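Local structure of SYE1 (4AWT) at residues L259-V272 against L288-Y302. The protein binds flavin mononucleotide and, as a member of the NADH:flavin oxidoreductase family, probably reduces carbon-carbon double bonds with NADH or NADPH as electron source. The protein carries 1 engineered substitution. Sequence-based numbering, arbitrary orientation.
Sequences LNKHRIVYLHIAEV and LREAYQGVLIYAGRY. With FMN (flavin mononucleotide), chain B; SO4 (sulfate ion), chain C.
With CG of Tyr-292 trans to the backbone N (chi1 173°), its ring slides under Leu-267, which runs in the opposite direction with its own CG likewise trans (176°). Leu-267 CB sits 3.8 Å from the centroid of the Tyr-292 ring, a CH-pi contact over one face, while the backbone N of Gly-294 lies over the rim of the opposite face. The Tyr-292 hydroxyl donates a hydrogen bond to the backbone O of Ile-264 (OH to O 2.7 Å), meeting it from above the carbonyl plane. At the backbone end of Tyr-292, Asn-260 OD1 accepts the backbone N-H of Gln-293 (2.8 Å, 165° at the hydrogen), tying helix 248-261 to the turn after helix 282-291.

Beyond this loop contact, strands 266-270 and 295-299 run parallel, their axes 4.6 Å apart at closest approach. The N-H groups of Leu-267, Ile-269 and Glu-271 donate to O of Val-295, Ile-297 and Ala-299, while Ile-297 N and Ala-299 N donate to O of Leu-267 and Ile-269; a weak bond from Val-295 N to Val-265 O precedes them. On one face Ile-297 serves two rings: CD1 lies over Tyr-266 and CG2 over His-268; Tyr-266 OH and His-268 ND1 are both hydrogen-bonded to Glu-179. On the other, Ile-269 CB rests 4.0 Å from the centroid of the Tyr-298 ring. The extended Glu-271 takes the hydroxyl of Tyr-302 on the syn side of its carboxylate (OH to OE1 2.6 Å), and its OE2 forms a salt bridge with Lys-285.

At the C-terminal ends of the strands, Gly-300 CA packs 3.6 Å from Val-272 CB, and Arg-301 N donates to the FMN phosphate at O2P (2.8 Å). The contact thus closes one beta-alpha-beta unit of the TIM barrel, next to the cofactor phosphate, with strand 230-234 flanking 266-270, strand 318-320 flanking 295-299, and helix 212-225 packed against Leu-259 and Ile-264.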
# COMPACT_ATOMS: atom_id res chain seq x y z
N LEU A 259 13.15 8.58 6.57
CA LEU A 259 11.79 9.05 6.46
C LEU A 259 11.40 10.00 7.58
O LEU A 259 10.65 10.94 7.40
CB LEU A 259 10.87 7.84 6.36
CG LEU A 259 11.08 6.99 5.09
CD1 LEU A 259 10.23 5.73 5.19
CD2 LEU A 259 10.75 7.78 3.83
N ASN A 260 11.98 9.75 8.77
CA ASN A 260 11.80 10.66 9.89
C ASN A 260 12.31 12.06 9.52
O ASN A 260 11.69 13.06 9.89
CB ASN A 260 12.53 10.11 11.09
CG ASN A 260 12.12 10.84 12.35
OD1 ASN A 260 10.95 10.71 12.76
ND2 ASN A 260 13.00 11.60 12.95
N LYS A 261 13.45 12.13 8.84
CA LYS A 261 14.04 13.41 8.42
C LYS A 261 13.08 14.19 7.53
O LYS A 261 13.00 15.41 7.57
CB LYS A 261 15.33 13.21 7.64
CG LYS A 261 16.57 12.86 8.41
CD LYS A 261 17.90 13.01 7.72
CE LYS A 261 18.97 13.36 8.76
NZ LYS A 261 20.35 13.47 8.17
N HIS A 262 12.37 13.47 6.66
CA HIS A 262 11.35 14.07 5.81
C HIS A 262 10.08 14.42 6.54
O HIS A 262 9.21 15.08 5.94
CB HIS A 262 11.01 13.15 4.65
CG HIS A 262 12.05 13.07 3.59
ND1 HIS A 262 12.24 14.08 2.67
CD2 HIS A 262 12.92 12.12 3.29
CE1 HIS A 262 13.19 13.72 1.87
NE2 HIS A 262 13.64 12.52 2.19
N ARG A 263 9.92 13.99 7.78
CA ARG A 263 8.77 14.32 8.60
C ARG A 263 7.48 13.76 7.99
O ARG A 263 6.39 14.33 8.15
CB ARG A 263 8.65 15.81 8.93
CG ARG A 263 9.87 16.30 9.72
CD ARG A 263 9.90 15.71 11.12
NE ARG A 263 10.88 16.36 12.01
CZ ARG A 263 12.11 16.02 12.28
NH1 ARG A 263 12.68 14.97 11.73
NH2 ARG A 263 12.89 16.72 13.12
N ILE A 264 7.56 12.62 7.34
CA ILE A 264 6.36 12.00 6.80
C ILE A 264 5.38 11.74 7.97
O ILE A 264 5.78 11.50 9.10
CB ILE A 264 6.63 10.73 6.02
CG1 ILE A 264 7.17 9.58 6.84
CG2 ILE A 264 7.54 11.03 4.80
CD1 ILE A 264 7.19 8.25 6.15
N VAL A 265 4.10 11.79 7.67
CA VAL A 265 3.08 11.77 8.71
C VAL A 265 2.90 10.39 9.32
O VAL A 265 2.56 10.28 10.52
CB VAL A 265 1.75 12.35 8.19
CG1 VAL A 265 0.96 11.39 7.31
CG2 VAL A 265 0.90 12.85 9.32
N TYR A 266 3.12 9.33 8.56
CA TYR A 266 3.09 7.97 9.12
C TYR A 266 4.05 7.10 8.37
O TYR A 266 4.34 7.31 7.17
CB TYR A 266 1.69 7.39 9.15
CG TYR A 266 1.02 6.94 7.88
CD1 TYR A 266 1.43 5.80 7.19
CD2 TYR A 266 -0.10 7.57 7.41
CE1 TYR A 266 0.80 5.35 6.07
CE2 TYR A 266 -0.82 7.10 6.34
CZ TYR A 266 -0.39 5.99 5.65
OH TYR A 266 -1.12 5.51 4.62
N LEU A 267 4.46 6.04 9.05
CA LEU A 267 5.23 4.93 8.49
C LEU A 267 4.40 3.68 8.75
O LEU A 267 3.99 3.43 9.89
CB LEU A 267 6.60 4.82 9.16
CG LEU A 267 7.45 3.65 8.73
CD1 LEU A 267 7.72 3.63 7.26
CD2 LEU A 267 8.77 3.66 9.52
N HIS A 268 4.16 2.92 7.70
CA HIS A 268 3.31 1.73 7.72
C HIS A 268 4.17 0.51 7.40
O HIS A 268 4.78 0.46 6.34
CB HIS A 268 2.19 1.95 6.72
CG HIS A 268 1.13 0.90 6.64
ND1 HIS A 268 0.05 1.06 5.81
CD2 HIS A 268 0.91 -0.27 7.28
CE1 HIS A 268 -0.75 0.03 6.00
NE2 HIS A 268 -0.28 -0.83 6.87
N ILE A 269 4.23 -0.41 8.35
CA ILE A 269 5.02 -1.62 8.21
C ILE A 269 4.08 -2.78 7.83
O ILE A 269 3.15 -3.11 8.60
CB ILE A 269 5.79 -1.95 9.48
CG1 ILE A 269 6.68 -0.79 9.91
CG2 ILE A 269 6.55 -3.25 9.33
CD1 ILE A 269 7.74 -0.38 8.92
N ALA A 270 4.34 -3.38 6.67
CA ALA A 270 3.62 -4.56 6.23
C ALA A 270 4.37 -5.77 6.78
O ALA A 270 5.42 -6.19 6.27
CB ALA A 270 3.56 -4.60 4.72
N GLU A 271 3.90 -6.26 7.92
CA GLU A 271 4.56 -7.27 8.71
C GLU A 271 4.37 -8.69 8.21
O GLU A 271 5.18 -9.58 8.52
CB GLU A 271 4.08 -7.10 10.18
CG GLU A 271 4.72 -7.95 11.21
CD GLU A 271 4.32 -7.58 12.61
OE1 GLU A 271 3.59 -6.56 12.77
OE2 GLU A 271 4.73 -8.29 13.54
N VAL A 272 3.29 -8.92 7.49
CA VAL A 272 2.95 -10.20 6.87
C VAL A 272 2.52 -9.92 5.45
O VAL A 272 1.81 -8.91 5.24
CB VAL A 272 1.82 -10.91 7.62
CG1 VAL A 272 1.39 -12.19 6.91
CG2 VAL A 272 2.20 -11.19 9.07
N LEU A 288 12.72 0.65 15.37
CA LEU A 288 11.95 1.43 14.39
C LEU A 288 11.20 2.55 15.06
O LEU A 288 11.10 3.65 14.52
CB LEU A 288 10.98 0.55 13.60
CG LEU A 288 11.62 -0.47 12.68
CD1 LEU A 288 10.55 -1.36 12.03
CD2 LEU A 288 12.45 0.15 11.58
N ARG A 289 10.67 2.29 16.26
CA ARG A 289 9.93 3.27 17.05
C ARG A 289 10.81 4.45 17.45
O ARG A 289 10.33 5.54 17.59
CB ARG A 289 9.28 2.56 18.23
CG ARG A 289 8.60 3.38 19.30
CD ARG A 289 7.25 3.96 18.86
NE ARG A 289 7.47 5.01 17.83
CZ ARG A 289 6.47 5.63 17.24
NH1 ARG A 289 5.25 5.36 17.59
NH2 ARG A 289 6.76 6.59 16.31
N GLU A 290 12.11 4.19 17.69
CA GLU A 290 13.03 5.31 17.97
C GLU A 290 13.47 6.01 16.69
O GLU A 290 13.66 7.23 16.69
CB GLU A 290 14.23 4.87 18.77
CG GLU A 290 13.84 4.37 20.16
CD GLU A 290 12.98 5.32 20.90
OE1 GLU A 290 13.33 6.53 20.99
OE2 GLU A 290 11.92 4.89 21.42
N ALA A 291 13.68 5.27 15.61
CA ALA A 291 14.17 5.85 14.39
C ALA A 291 13.15 6.75 13.73
O ALA A 291 13.49 7.73 13.06
CB ALA A 291 14.60 4.76 13.42
N TYR A 292 11.87 6.40 13.85
CA TYR A 292 10.78 7.14 13.20
C TYR A 292 9.79 7.55 14.29
O TYR A 292 9.25 6.69 15.00
CB TYR A 292 10.11 6.28 12.11
CG TYR A 292 8.90 7.02 11.61
CD1 TYR A 292 9.05 8.12 10.75
CD2 TYR A 292 7.63 6.69 12.04
CE1 TYR A 292 7.95 8.84 10.34
CE2 TYR A 292 6.54 7.43 11.62
CZ TYR A 292 6.70 8.49 10.77
OH TYR A 292 5.57 9.19 10.44
N GLN A 293 9.58 8.86 14.40
CA GLN A 293 8.82 9.34 15.55
C GLN A 293 7.48 9.97 15.21
O GLN A 293 6.87 10.63 16.03
CB GLN A 293 9.71 10.29 16.33
CG GLN A 293 11.07 9.60 16.60
CD GLN A 293 11.82 10.13 17.78
OE1 GLN A 293 12.74 9.45 18.28
NE2 GLN A 293 11.45 11.33 18.25
N GLY A 294 6.94 9.63 14.05
CA GLY A 294 5.58 9.95 13.68
C GLY A 294 4.62 8.82 14.01
O GLY A 294 4.86 8.02 14.92
N VAL A 295 3.53 8.74 13.30
CA VAL A 295 2.53 7.68 13.55
C VAL A 295 3.01 6.40 12.90
O VAL A 295 3.32 6.36 11.72
CB VAL A 295 1.15 8.12 13.00
CG1 VAL A 295 0.18 6.96 13.02
CG2 VAL A 295 0.63 9.30 13.81
N LEU A 296 3.08 5.33 13.72
CA LEU A 296 3.57 4.05 13.25
C LEU A 296 2.40 3.08 13.15
O LEU A 296 1.67 2.85 14.12
CB LEU A 296 4.69 3.70 14.23
CG LEU A 296 5.54 2.49 13.92
CD1 LEU A 296 6.12 2.53 12.52
CD2 LEU A 296 6.67 2.36 14.94
N ILE A 297 2.21 2.52 11.96
CA ILE A 297 1.14 1.61 11.65
C ILE A 297 1.74 0.25 11.32
O ILE A 297 2.70 0.19 10.56
CB ILE A 297 0.31 2.10 10.44
CG1 ILE A 297 -0.07 3.56 10.57
CG2 ILE A 297 -0.86 1.19 10.20
CD1 ILE A 297 -0.89 4.13 9.43
N TYR A 298 1.18 -0.83 11.87
CA TYR A 298 1.55 -2.19 11.48
C TYR A 298 0.32 -2.90 10.97
O TYR A 298 -0.77 -2.72 11.51
CB TYR A 298 2.13 -3.00 12.65
CG TYR A 298 3.55 -2.65 13.00
CD1 TYR A 298 3.88 -1.52 13.71
CD2 TYR A 298 4.57 -3.49 12.63
CE1 TYR A 298 5.18 -1.24 14.06
CE2 TYR A 298 5.90 -3.20 12.95
CZ TYR A 298 6.20 -2.06 13.67
OH TYR A 298 7.49 -1.85 13.99
N ALA A 299 0.53 -3.79 10.00
CA ALA A 299 -0.51 -4.70 9.55
C ALA A 299 0.11 -6.07 9.28
O ALA A 299 1.24 -6.16 8.80
CB ALA A 299 -1.19 -4.23 8.27
N GLY A 300 -0.66 -7.11 9.56
CA GLY A 300 -0.27 -8.48 9.23
C GLY A 300 -0.65 -9.41 10.39
O GLY A 300 0.00 -9.43 11.41
N ARG A 301 -1.73 -10.17 10.15
CA ARG A 301 -2.18 -11.19 11.09
C ARG A 301 -2.51 -10.63 12.48
O ARG A 301 -2.43 -11.36 13.46
CB ARG A 301 -1.29 -12.41 11.17
CG ARG A 301 -1.23 -13.18 9.88
CD ARG A 301 -2.55 -13.71 9.40
NE ARG A 301 -2.38 -14.75 8.37
CZ ARG A 301 -3.36 -15.19 7.58
NH1 ARG A 301 -4.56 -14.69 7.62
NH2 ARG A 301 -3.05 -16.16 6.72
N TYR A 302 -2.93 -9.40 12.57
CA TYR A 302 -3.40 -8.88 13.86
C TYR A 302 -4.84 -9.32 14.08
O TYR A 302 -5.68 -9.41 13.20
CB TYR A 302 -3.31 -7.35 13.95
CG TYR A 302 -1.88 -6.94 14.17
CD1 TYR A 302 -0.99 -6.76 13.11
CD2 TYR A 302 -1.36 -6.79 15.46
CE1 TYR A 302 0.33 -6.46 13.31
CE2 TYR A 302 -0.04 -6.45 15.67
CZ TYR A 302 0.82 -6.31 14.60
OH TYR A 302 2.14 -6.00 14.84
N1 FMN B . -0.89 -4.32 0.28
C2 FMN B . -0.59 -3.17 -0.31
O2 FMN B . 0.30 -2.40 0.16
N3 FMN B . -1.25 -2.77 -1.46
C4 FMN B . -2.25 -3.53 -2.05
O4 FMN B . -2.87 -3.04 -3.04
C4A FMN B . -2.48 -4.78 -1.49
N5 FMN B . -3.39 -5.66 -2.08
C5A FMN B . -3.90 -6.70 -1.26
C6 FMN B . -4.99 -7.43 -1.68
C7 FMN B . -5.55 -8.46 -0.89
C7M FMN B . -6.82 -9.12 -1.37
C8 FMN B . -4.95 -8.76 0.29
C8M FMN B . -5.51 -9.83 1.21
C9 FMN B . -3.83 -8.03 0.73
C9A FMN B . -3.30 -6.99 -0.03
N10 FMN B . -2.21 -6.22 0.43
C10 FMN B . -1.85 -5.08 -0.27
C1' FMN B . -1.63 -6.51 1.74
C2' FMN B . -2.50 -6.01 2.91
O2' FMN B . -2.50 -4.59 2.97
C3' FMN B . -2.00 -6.49 4.26
O3' FMN B . -0.74 -5.93 4.59
C4' FMN B . -1.92 -8.02 4.41
O4' FMN B . -3.08 -8.66 3.90
C5' FMN B . -1.61 -8.45 5.83
O5' FMN B . -2.64 -8.05 6.75
P FMN B . -3.76 -9.12 7.20
O1P FMN B . -4.59 -9.42 5.98
O2P FMN B . -3.04 -10.34 7.72
O3P FMN B . -4.53 -8.37 8.26
S SO4 C . -6.07 -16.50 4.44
O1 SO4 C . -5.38 -15.72 3.31
O2 SO4 C . -5.10 -17.28 5.13
O3 SO4 C . -6.40 -15.47 5.58
O4 SO4 C . -7.36 -17.03 4.12